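Local coordinates for LPS-assembly lipoprotein LptE (Acinetobacter baumannii, PDB 5TSE) that probably works with LptD in assembling lipopolysaccharide at the surface of the outer membrane and is thought to bind lipopolysaccharide itself, at residues Y13-L18 against D45-V50; V50-E55 against T77-D82; R59-N64 against L71-V76; L94-S99 against R119-D124. All blocks are in the same frame, centred on the assembly; numbering follows the deposited sequence.

Contact 1: Y13-L18 against D45-V50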
# COMPACT_ATOMS: atom_id res chain seq x y z
N TYR A 13 4.01 5.49 16.15
CA TYR A 13 5.14 5.85 15.26
C TYR A 13 4.98 7.29 14.79
O TYR A 13 4.42 7.56 13.71
CB TYR A 13 5.19 4.91 14.05
CG TYR A 13 5.07 3.45 14.39
CD1 TYR A 13 6.11 2.75 14.99
CD2 TYR A 13 3.90 2.76 14.09
CE1 TYR A 13 5.99 1.40 15.30
CE2 TYR A 13 3.76 1.41 14.39
CZ TYR A 13 4.80 0.73 14.99
OH TYR A 13 4.65 -0.60 15.28
N LYS A 14 5.50 8.23 15.59
CA LYS A 14 5.36 9.65 15.30
C LYS A 14 6.12 10.10 14.06
O LYS A 14 5.58 10.82 13.23
CB LYS A 14 5.84 10.53 16.47
CG LYS A 14 5.08 10.42 17.79
CD LYS A 14 5.45 9.18 18.59
CE LYS A 14 4.90 9.26 20.01
NZ LYS A 14 5.36 8.11 20.84
N LYS A 15 7.38 9.70 13.97
CA LYS A 15 8.24 10.12 12.86
C LYS A 15 8.61 8.96 11.95
O LYS A 15 9.05 7.91 12.42
CB LYS A 15 9.50 10.78 13.40
CG LYS A 15 9.27 12.02 14.22
CD LYS A 15 10.60 12.60 14.68
CE LYS A 15 10.42 13.83 15.54
NZ LYS A 15 11.74 14.40 15.96
N LEU A 16 8.46 9.17 10.65
CA LEU A 16 8.77 8.16 9.65
C LEU A 16 9.48 8.65 8.41
O LEU A 16 9.47 9.83 8.06
CB LEU A 16 7.49 7.44 9.17
CG LEU A 16 6.85 6.39 10.07
CD1 LEU A 16 5.68 5.75 9.34
CD2 LEU A 16 7.87 5.33 10.43
N SER A 17 10.11 7.67 7.76
CA SER A 17 10.81 7.82 6.51
C SER A 17 10.29 6.64 5.69
O SER A 17 9.88 5.62 6.28
CB SER A 17 12.30 7.71 6.73
OG SER A 17 12.98 8.10 5.58
N LEU A 18 10.27 6.78 4.37
CA LEU A 18 9.75 5.71 3.51
C LEU A 18 10.83 5.09 2.65
O LEU A 18 11.58 5.80 1.96
CB LEU A 18 8.68 6.26 2.56
CG LEU A 18 7.53 7.09 3.13
CD1 LEU A 18 6.66 7.59 2.00
CD2 LEU A 18 6.72 6.29 4.13
N ASP A 45 15.21 12.42 10.86
CA ASP A 45 15.89 12.56 12.16
C ASP A 45 16.27 11.19 12.71
O ASP A 45 15.58 10.20 12.48
CB ASP A 45 15.00 13.29 13.17
CG ASP A 45 14.67 14.72 12.74
OD1 ASP A 45 15.35 15.27 11.84
OD2 ASP A 45 13.72 15.31 13.33
N ASN A 46 17.36 11.16 13.47
CA ASN A 46 17.89 9.90 14.00
C ASN A 46 16.92 9.10 14.92
O ASN A 46 17.17 7.93 15.21
CB ASN A 46 19.23 10.16 14.71
CG ASN A 46 20.11 8.92 14.78
OD1 ASN A 46 19.93 7.95 14.03
ND2 ASN A 46 21.11 8.95 15.66
N ASP A 47 15.84 9.73 15.38
CA ASP A 47 14.82 9.05 16.23
C ASP A 47 13.59 8.57 15.43
O ASP A 47 12.69 7.92 15.99
CB ASP A 47 14.36 9.95 17.37
CG ASP A 47 13.59 11.17 16.89
OD1 ASP A 47 13.80 11.59 15.72
OD2 ASP A 47 12.79 11.71 17.67
N ALA A 48 13.52 8.92 14.15
CA ALA A 48 12.40 8.53 13.28
C ALA A 48 12.52 7.08 12.85
O ALA A 48 13.61 6.56 12.74
CB ALA A 48 12.35 9.41 12.05
N TYR A 49 11.38 6.43 12.62
CA TYR A 49 11.39 5.05 12.17
C TYR A 49 11.39 4.99 10.63
O TYR A 49 11.43 6.03 9.96
CB TYR A 49 10.25 4.24 12.81
CG TYR A 49 10.46 4.04 14.30
CD1 TYR A 49 11.28 3.01 14.77
CD2 TYR A 49 9.87 4.89 15.25
CE1 TYR A 49 11.49 2.82 16.13
CE2 TYR A 49 10.08 4.70 16.61
CZ TYR A 49 10.89 3.66 17.04
OH TYR A 49 11.11 3.47 18.38
N VAL A 50 11.38 3.78 10.09
CA VAL A 50 11.40 3.59 8.67
C VAL A 50 10.33 2.60 8.26
O VAL A 50 10.30 1.48 8.75
CB VAL A 50 12.77 3.06 8.19
CG1 VAL A 50 12.74 2.78 6.69
CG2 VAL A 50 13.89 4.04 8.54

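Contact 2: V50-E55 against T77-D82. With FMT (formic acid), chain D.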
# COMPACT_ATOMS: atom_id res chain seq x y z
N VAL A 50 11.38 3.78 10.09
CA VAL A 50 11.40 3.59 8.67
C VAL A 50 10.33 2.60 8.26
O VAL A 50 10.30 1.48 8.75
CB VAL A 50 12.77 3.06 8.19
CG1 VAL A 50 12.74 2.78 6.69
CG2 VAL A 50 13.89 4.04 8.54
N LEU A 51 9.46 3.04 7.37
CA LEU A 51 8.41 2.23 6.82
C LEU A 51 8.98 1.59 5.57
O LEU A 51 9.03 2.23 4.52
CB LEU A 51 7.21 3.11 6.48
CG LEU A 51 6.05 2.48 5.71
CD1 LEU A 51 5.67 1.12 6.27
CD2 LEU A 51 4.87 3.44 5.71
N ARG A 52 9.44 0.34 5.70
CA ARG A 52 10.02 -0.40 4.59
C ARG A 52 8.98 -1.25 3.90
O ARG A 52 8.34 -2.09 4.53
CB ARG A 52 11.20 -1.29 5.04
CG ARG A 52 11.92 -1.96 3.87
CD ARG A 52 13.35 -2.38 4.19
NE ARG A 52 13.56 -3.71 4.78
CZ ARG A 52 14.11 -4.76 4.15
NH1 ARG A 52 14.25 -5.91 4.81
NH2 ARG A 52 14.53 -4.70 2.88
N VAL A 53 8.80 -0.99 2.60
CA VAL A 53 7.92 -1.78 1.76
C VAL A 53 8.87 -2.76 1.14
O VAL A 53 9.68 -2.36 0.32
CB VAL A 53 7.21 -0.95 0.66
CG1 VAL A 53 6.59 -1.86 -0.40
CG2 VAL A 53 6.15 -0.07 1.29
N LEU A 54 8.80 -4.02 1.56
CA LEU A 54 9.70 -5.05 1.02
C LEU A 54 9.25 -5.57 -0.33
O LEU A 54 10.08 -5.91 -1.18
CB LEU A 54 9.84 -6.24 1.98
CG LEU A 54 10.50 -5.97 3.33
CD1 LEU A 54 9.58 -5.14 4.22
CD2 LEU A 54 10.87 -7.28 4.01
N GLU A 55 7.93 -5.64 -0.52
CA GLU A 55 7.36 -6.13 -1.76
C GLU A 55 6.19 -5.27 -2.20
O GLU A 55 5.33 -4.94 -1.41
CB GLU A 55 6.89 -7.57 -1.60
CG GLU A 55 8.00 -8.59 -1.43
CD GLU A 55 8.86 -8.77 -2.68
OE1 GLU A 55 9.99 -9.28 -2.55
OE2 GLU A 55 8.41 -8.38 -3.79
N THR A 77 3.85 -5.94 1.08
CA THR A 77 4.36 -6.48 2.34
C THR A 77 5.26 -5.38 2.90
O THR A 77 6.11 -4.83 2.20
CB THR A 77 5.13 -7.80 2.15
OG1 THR A 77 4.24 -8.79 1.60
CG2 THR A 77 5.69 -8.31 3.48
N PHE A 78 5.06 -5.04 4.16
CA PHE A 78 5.86 -4.00 4.78
C PHE A 78 6.04 -4.24 6.27
O PHE A 78 5.24 -4.93 6.91
CB PHE A 78 5.18 -2.65 4.57
CG PHE A 78 3.93 -2.46 5.38
CD1 PHE A 78 2.71 -2.94 4.92
CD2 PHE A 78 3.98 -1.81 6.61
CE1 PHE A 78 1.56 -2.77 5.67
CE2 PHE A 78 2.82 -1.63 7.36
CZ PHE A 78 1.61 -2.12 6.89
N GLN A 79 7.07 -3.63 6.83
CA GLN A 79 7.36 -3.75 8.25
C GLN A 79 8.05 -2.48 8.69
O GLN A 79 8.78 -1.88 7.91
CB GLN A 79 8.25 -4.96 8.52
CG GLN A 79 9.67 -4.86 7.98
CD GLN A 79 10.46 -6.15 8.09
OE1 GLN A 79 9.93 -7.20 8.48
NE2 GLN A 79 11.74 -6.09 7.73
N ILE A 80 7.82 -2.07 9.92
CA ILE A 80 8.49 -0.89 10.45
C ILE A 80 9.88 -1.32 10.96
O ILE A 80 10.04 -2.37 11.58
CB ILE A 80 7.75 -0.25 11.63
CG1 ILE A 80 6.31 0.10 11.26
CG2 ILE A 80 8.48 1.01 12.09
CD1 ILE A 80 6.16 1.15 10.19
N GLU A 81 10.87 -0.48 10.68
CA GLU A 81 12.23 -0.69 11.14
C GLU A 81 12.71 0.62 11.69
O GLU A 81 12.16 1.67 11.35
CB GLU A 81 13.16 -1.07 9.98
CG GLU A 81 12.87 -2.38 9.29
CD GLU A 81 13.86 -2.69 8.18
OE1 GLU A 81 14.74 -1.84 7.91
OE2 GLU A 81 13.75 -3.77 7.57
N ASP A 82 13.72 0.57 12.55
CA ASP A 82 14.32 1.80 13.08
C ASP A 82 15.46 2.15 12.12
O ASP A 82 15.75 1.40 11.19
CB ASP A 82 14.83 1.63 14.52
CG ASP A 82 15.91 0.58 14.66
OD1 ASP A 82 16.56 0.24 13.65
OD2 ASP A 82 16.13 0.10 15.79
C FMT D . 4.12 -9.52 -2.16
O1 FMT D . 4.17 -9.39 -0.95
O2 FMT D . 3.83 -8.46 -2.90

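Contact 3: R59-N64 against L71-V76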
# COMPACT_ATOMS: atom_id res chain seq x y z
N ARG A 59 -0.81 -6.78 -10.13
CA ARG A 59 -1.19 -7.99 -10.83
C ARG A 59 -2.47 -7.74 -11.63
O ARG A 59 -3.33 -6.97 -11.21
CB ARG A 59 -1.33 -9.09 -9.77
CG ARG A 59 -1.54 -10.53 -10.19
CD ARG A 59 -1.14 -11.39 -9.00
NE ARG A 59 -1.55 -12.80 -9.07
CZ ARG A 59 -2.60 -13.33 -8.45
NH1 ARG A 59 -2.86 -14.63 -8.61
NH2 ARG A 59 -3.40 -12.61 -7.66
N ARG A 60 -2.53 -8.32 -12.81
CA ARG A 60 -3.69 -8.19 -13.67
C ARG A 60 -4.17 -9.60 -14.02
O ARG A 60 -3.70 -10.19 -14.98
CB ARG A 60 -3.32 -7.41 -14.93
CG ARG A 60 -4.47 -7.20 -15.91
CD ARG A 60 -4.00 -6.43 -17.13
NE ARG A 60 -5.12 -6.09 -18.01
CZ ARG A 60 -5.60 -6.86 -18.98
NH1 ARG A 60 -5.08 -8.07 -19.24
NH2 ARG A 60 -6.63 -6.42 -19.71
N GLN A 61 -5.10 -10.12 -13.22
CA GLN A 61 -5.67 -11.46 -13.44
C GLN A 61 -6.84 -11.47 -14.39
O GLN A 61 -7.72 -10.62 -14.30
CB GLN A 61 -6.27 -12.04 -12.17
CG GLN A 61 -5.35 -12.61 -11.13
CD GLN A 61 -6.16 -13.28 -10.03
OE1 GLN A 61 -7.09 -12.68 -9.48
NE2 GLN A 61 -5.81 -14.51 -9.69
N LEU A 62 -6.87 -12.48 -15.25
CA LEU A 62 -7.98 -12.71 -16.15
C LEU A 62 -8.65 -13.94 -15.55
O LEU A 62 -8.06 -15.00 -15.49
CB LEU A 62 -7.49 -12.96 -17.58
CG LEU A 62 -6.67 -11.78 -18.15
CD1 LEU A 62 -6.13 -12.10 -19.53
CD2 LEU A 62 -7.50 -10.50 -18.19
N LEU A 63 -9.88 -13.77 -15.08
CA LEU A 63 -10.62 -14.86 -14.44
C LEU A 63 -11.82 -15.34 -15.23
O LEU A 63 -12.79 -14.60 -15.42
CB LEU A 63 -11.09 -14.43 -13.06
CG LEU A 63 -10.00 -14.08 -12.05
CD1 LEU A 63 -10.66 -13.60 -10.77
CD2 LEU A 63 -9.06 -15.26 -11.77
N ASN A 64 -11.78 -16.60 -15.65
CA ASN A 64 -12.87 -17.19 -16.41
C ASN A 64 -13.76 -17.97 -15.47
O ASN A 64 -13.45 -19.09 -15.07
CB ASN A 64 -12.31 -18.09 -17.51
CG ASN A 64 -11.54 -17.29 -18.55
OD1 ASN A 64 -11.98 -16.22 -18.98
ND2 ASN A 64 -10.40 -17.82 -18.99
N LEU A 71 -9.28 -8.58 -13.22
CA LEU A 71 -9.08 -8.15 -11.84
C LEU A 71 -7.70 -7.49 -11.65
O LEU A 71 -6.66 -8.11 -11.91
CB LEU A 71 -9.31 -9.31 -10.88
CG LEU A 71 -9.16 -9.04 -9.37
CD1 LEU A 71 -9.94 -10.03 -8.53
CD2 LEU A 71 -7.71 -8.98 -8.92
N LEU A 72 -7.73 -6.25 -11.19
CA LEU A 72 -6.53 -5.45 -10.98
C LEU A 72 -6.19 -5.47 -9.50
O LEU A 72 -6.94 -4.94 -8.68
CB LEU A 72 -6.78 -4.03 -11.48
CG LEU A 72 -7.26 -3.97 -12.95
CD1 LEU A 72 -7.77 -2.59 -13.31
CD2 LEU A 72 -6.17 -4.39 -13.92
N ARG A 73 -5.08 -6.11 -9.15
CA ARG A 73 -4.69 -6.21 -7.76
C ARG A 73 -3.36 -5.55 -7.49
O ARG A 73 -2.51 -5.49 -8.36
CB ARG A 73 -4.57 -7.68 -7.37
CG ARG A 73 -4.13 -7.93 -5.92
CD ARG A 73 -4.12 -9.41 -5.53
NE ARG A 73 -5.38 -10.05 -5.85
CZ ARG A 73 -6.53 -9.88 -5.18
NH1 ARG A 73 -6.61 -9.05 -4.14
NH2 ARG A 73 -7.61 -10.52 -5.59
N LEU A 74 -3.20 -5.09 -6.25
CA LEU A 74 -1.94 -4.57 -5.76
C LEU A 74 -1.73 -5.19 -4.39
O LEU A 74 -2.60 -5.14 -3.53
CB LEU A 74 -1.91 -3.04 -5.70
CG LEU A 74 -0.58 -2.41 -5.28
CD1 LEU A 74 0.62 -3.03 -5.99
CD2 LEU A 74 -0.61 -0.90 -5.52
N THR A 75 -0.57 -5.79 -4.20
CA THR A 75 -0.25 -6.45 -2.94
C THR A 75 1.03 -5.85 -2.38
O THR A 75 1.99 -5.64 -3.12
CB THR A 75 -0.06 -7.95 -3.21
OG1 THR A 75 -1.29 -8.46 -3.78
CG2 THR A 75 0.30 -8.70 -1.94
N VAL A 76 1.04 -5.55 -1.09
CA VAL A 76 2.24 -4.97 -0.45
C VAL A 76 2.57 -5.60 0.90
O VAL A 76 1.70 -5.79 1.74
CB VAL A 76 2.11 -3.43 -0.26
CG1 VAL A 76 3.23 -2.88 0.61
CG2 VAL A 76 2.12 -2.72 -1.59

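Contact 4: L94-S99 against R119-D124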
# COMPACT_ATOMS: atom_id res chain seq x y z
N LEU A 94 -0.70 -6.74 2.71
CA LEU A 94 -2.05 -6.23 2.43
C LEU A 94 -2.32 -6.24 0.94
O LEU A 94 -1.40 -6.29 0.14
CB LEU A 94 -2.23 -4.81 2.95
CG LEU A 94 -1.85 -4.57 4.40
CD1 LEU A 94 -2.22 -3.14 4.79
CD2 LEU A 94 -2.53 -5.57 5.32
N THR A 95 -3.59 -6.16 0.56
CA THR A 95 -3.94 -6.20 -0.83
C THR A 95 -5.22 -5.43 -1.10
O THR A 95 -6.10 -5.35 -0.25
CB THR A 95 -4.11 -7.66 -1.30
OG1 THR A 95 -4.22 -7.71 -2.72
CG2 THR A 95 -5.34 -8.33 -0.68
N ALA A 96 -5.30 -4.84 -2.28
CA ALA A 96 -6.50 -4.12 -2.69
C ALA A 96 -6.80 -4.58 -4.09
O ALA A 96 -5.88 -4.95 -4.82
CB ALA A 96 -6.27 -2.62 -2.66
N ALA A 97 -8.07 -4.56 -4.48
CA ALA A 97 -8.44 -5.02 -5.79
C ALA A 97 -9.79 -4.52 -6.26
O ALA A 97 -10.69 -4.30 -5.47
CB ALA A 97 -8.48 -6.54 -5.76
N ARG A 98 -9.90 -4.36 -7.58
CA ARG A 98 -11.15 -3.99 -8.22
C ARG A 98 -11.19 -4.79 -9.52
O ARG A 98 -10.14 -5.07 -10.11
CB ARG A 98 -11.20 -2.50 -8.55
CG ARG A 98 -11.22 -1.56 -7.37
CD ARG A 98 -12.44 -1.76 -6.49
NE ARG A 98 -12.53 -0.70 -5.48
CZ ARG A 98 -11.85 -0.68 -4.33
NH1 ARG A 98 -10.99 -1.64 -4.00
NH2 ARG A 98 -12.03 0.34 -3.50
N SER A 99 -12.39 -5.18 -9.94
CA SER A 99 -12.54 -5.91 -11.20
C SER A 99 -13.79 -5.50 -11.95
O SER A 99 -14.76 -5.07 -11.34
CB SER A 99 -12.60 -7.42 -10.96
OG SER A 99 -13.67 -7.77 -10.13
N ARG A 119 -5.92 3.52 -10.15
CA ARG A 119 -5.76 4.67 -9.22
C ARG A 119 -6.55 4.44 -7.93
O ARG A 119 -6.09 4.79 -6.84
CB ARG A 119 -6.15 6.00 -9.88
CG ARG A 119 -5.07 6.56 -10.81
CD ARG A 119 -5.44 7.90 -11.44
NE ARG A 119 -6.34 7.79 -12.61
CZ ARG A 119 -7.68 7.81 -12.59
NH1 ARG A 119 -8.34 7.72 -13.74
NH2 ARG A 119 -8.37 7.92 -11.45
N ILE A 120 -7.73 3.82 -8.05
CA ILE A 120 -8.55 3.52 -6.87
C ILE A 120 -7.89 2.44 -5.99
O ILE A 120 -7.90 2.55 -4.77
CB ILE A 120 -9.98 3.13 -7.28
CG1 ILE A 120 -10.63 4.31 -8.03
CG2 ILE A 120 -10.83 2.78 -6.05
CD1 ILE A 120 -12.02 4.05 -8.56
N VAL A 121 -7.25 1.46 -6.62
CA VAL A 121 -6.58 0.36 -5.91
C VAL A 121 -5.38 0.87 -5.11
O VAL A 121 -5.23 0.53 -3.93
CB VAL A 121 -6.13 -0.77 -6.89
CG1 VAL A 121 -5.11 -1.71 -6.24
CG2 VAL A 121 -7.34 -1.55 -7.41
N ILE A 122 -4.54 1.66 -5.75
CA ILE A 122 -3.36 2.25 -5.10
C ILE A 122 -3.80 3.09 -3.91
O ILE A 122 -3.31 2.92 -2.80
CB ILE A 122 -2.54 3.11 -6.08
CG1 ILE A 122 -1.89 2.21 -7.12
CG2 ILE A 122 -1.47 3.92 -5.34
CD1 ILE A 122 -1.16 2.94 -8.23
N ASP A 123 -4.77 3.97 -4.15
CA ASP A 123 -5.32 4.84 -3.11
C ASP A 123 -5.84 4.01 -1.93
O ASP A 123 -5.47 4.25 -0.79
CB ASP A 123 -6.45 5.68 -3.69
CG ASP A 123 -6.89 6.75 -2.75
OD1 ASP A 123 -6.07 7.64 -2.47
OD2 ASP A 123 -8.07 6.72 -2.33
N ASP A 124 -6.68 3.02 -2.23
CA ASP A 124 -7.26 2.10 -1.24
C ASP A 124 -6.14 1.50 -0.40
O ASP A 124 -6.15 1.58 0.83
CB ASP A 124 -8.07 1.01 -1.99
CG ASP A 124 -8.69 -0.09 -1.05
OD1 ASP A 124 -8.18 -0.34 0.05
OD2 ASP A 124 -9.68 -0.73 -1.47

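Contact 1: Y13-L18 against D45-V50
K15 sets its CG anti to the carbonyl carbon (chi1 -61°) and runs straight from there to the amine, which brings NZ to the carboxylates of D45 and D47. D47 turns its CG into the position between its own backbone N and carbonyl carbon (chi1 66°), and its carboxylate meets the K15 chain obliquely, touching CD as well as the amine. K15 NZ lies 3.4 Å from D45 OD2 and equally far from D47 OD2, so the salt-bridge network is long and its hydrogen bonds weak. At the root of the same lysine, K15 CB rests on A48 CB at 3.4 Å. The backbone joins beside it: Y49 N donates to K15 O at 2.8 Å, from above the carbonyl plane, while the return bond from S17 N to Y49 O is weak. L16 CD2 packs on Y49 CB at 3.5 Å, on the sheet face these two residues share, and the ring of Y13 offers its edge to Y49 CD2. I80 touches both tyrosines. A type I turn closed by A48 N to D45 O leads into strand 49-64, a parallel neighbour of 15-19 in the mixed sheet, the two linked through helix 25-37 and strand 41-42.

Contact 2: V50-E55 against T77-D82
E81 OE2 is gripped by two donors, R52 NE from the facing strand and Q79 NE2 from its own. R52 NE reaches OE2 of E81 at 2.8 Å in a salt bridge, from above the carboxylate plane, and the guanidinium and carboxylate planes stand 50° apart. Q79 NE2 takes the anti lone pair of E81 OE2 at 3.1 Å. R52 bends at chi3 (88°), which swings NE out of the extended course, toward E81, and L54 CG packs over the centre of one guanidinium face. L54 CD1 meets Q79 CG at 3.8 Å, the two chains crossing at about a right angle. On the reverse side L51 CD1 touches both F78 CD2, at 3.4 Å, and I80 CD1. The antiparallel ladder runs regularly from V50-E81 to V53-F78, then shifts by one residue: L54 and E55 both face T77, a classic beta bulge, with L54 N to T77 O at 2.9 Å and a weak bond from E55 N. T77 OG1 donates to a formic acid, probably from the crystallisation liquor, that T57 also binds. Strand 15-19 flanks this hairpin, strand 92-101 pairs with F78, and helix 110-134 lies over the apolar face through I129 on F78 and I133 on L51.

Contact 3: R59-N64 against L71-V76
R59 and R73 lie side by side and point the same way from an antiparallel hydrogen-bonded pair, their guanidinium planes 39° apart. R59 stays extended as far as NE, whereas R73 bends at chi3 (-51°); R59 NH2 then comes within 3.7 Å of R73 NE, both at the rims of the flat groups. These are like charges, so the approach probably costs some electrostatic energy. Q61 CG packs over the centre of one face of the R59 guanidinium, 3.9 Å above its plane, and R73 NH1 is hydrogen-bonded to T95 of the next strand. Q61 in turn runs alongside L71, its OE1 resting against L71 CD2 at 3.8 Å, and L63 CD1 touches the other methyl of that leucine. On the opposite face, R60 and L72 also travel in the same direction, R60 CG meeting L72 CD2 at 3.8 Å. The leucine continues onto L117 of helix 110-134, while R60 carries its charge to E114 and E110 of that helix in salt bridges. Beneath the side chains, paired backbone bonds join R59 with R73 and Q61 with L71; L71 N to Q61 O, at 2.8 Å, is nearly straight (177°). One face thus carries R59, Q61, L71 and R73, and the other R60 and L72, which meet helix 110-134 where it packs against the long antiparallel beta hairpin of 49-64 with 68-81.

Contact 4: L94-S99 against R119-D124
R98 grips D124 with both terminal nitrogens on a single oxygen: NH1 reaches OD2 at 3.0 Å and NH2 reaches the same atom at 3.3 Å. OD2 lies in the guanidinium plane and is met on its anti side, although the carboxylate plane is turned 73° from that of the arginine. R98 bends at chi2 (-62°), folding CD back instead of letting the chain run out straight. NH1 also donates to A97 O at 3.1 Å, from well above that carbonyl's plane, so the strand's own backbone helps fix the guanidinium. The second carboxylate oxygen, D124 OD1, accepts from Q128 NE2, and Q128 also donates to T95 O; both oxygens of the aspartate are therefore satisfied. I120 CG2 sits over one guanidinium face, 3.7 Å from R98 NH2. V121 spreads its two methyls along the strand, CG1 3.9 Å from A96 CB and CG2 against R98 CG, while A96 CB also touches D124 CG. Helix 119-124 runs roughly antiparallel to the strand, at 156°. The chemistry implies a helix packed on the strand through A96, V121 and I120, with a salt bridge beside them whose guanidinium would be expected to favour the ionised carboxylate of D124.

Overall arrangement
Contacts 1, 2 and 3 all use strand 49-64, which pairs with 15-19 near its start and with 68-81 along its length; contact 3 is nested inside the loop closed by contact 2. Contacts 1 and 2 share V50 and touch, whereas contacts 1 and 3 lie about 32 Å apart, centre to centre, on opposite sides of the chain's centre. Contact 3 is a surface contact; the other three are partly buried. Contact 4 lies nearest the chain's centre and alone joins helix to strand, through side chains rather than backbone ladders. Its strand, 92-101, bonds to 68-81 beside contact 3. Attractive charge pairs mark contacts 1, 2 and 4, while like charges meet in contact 3.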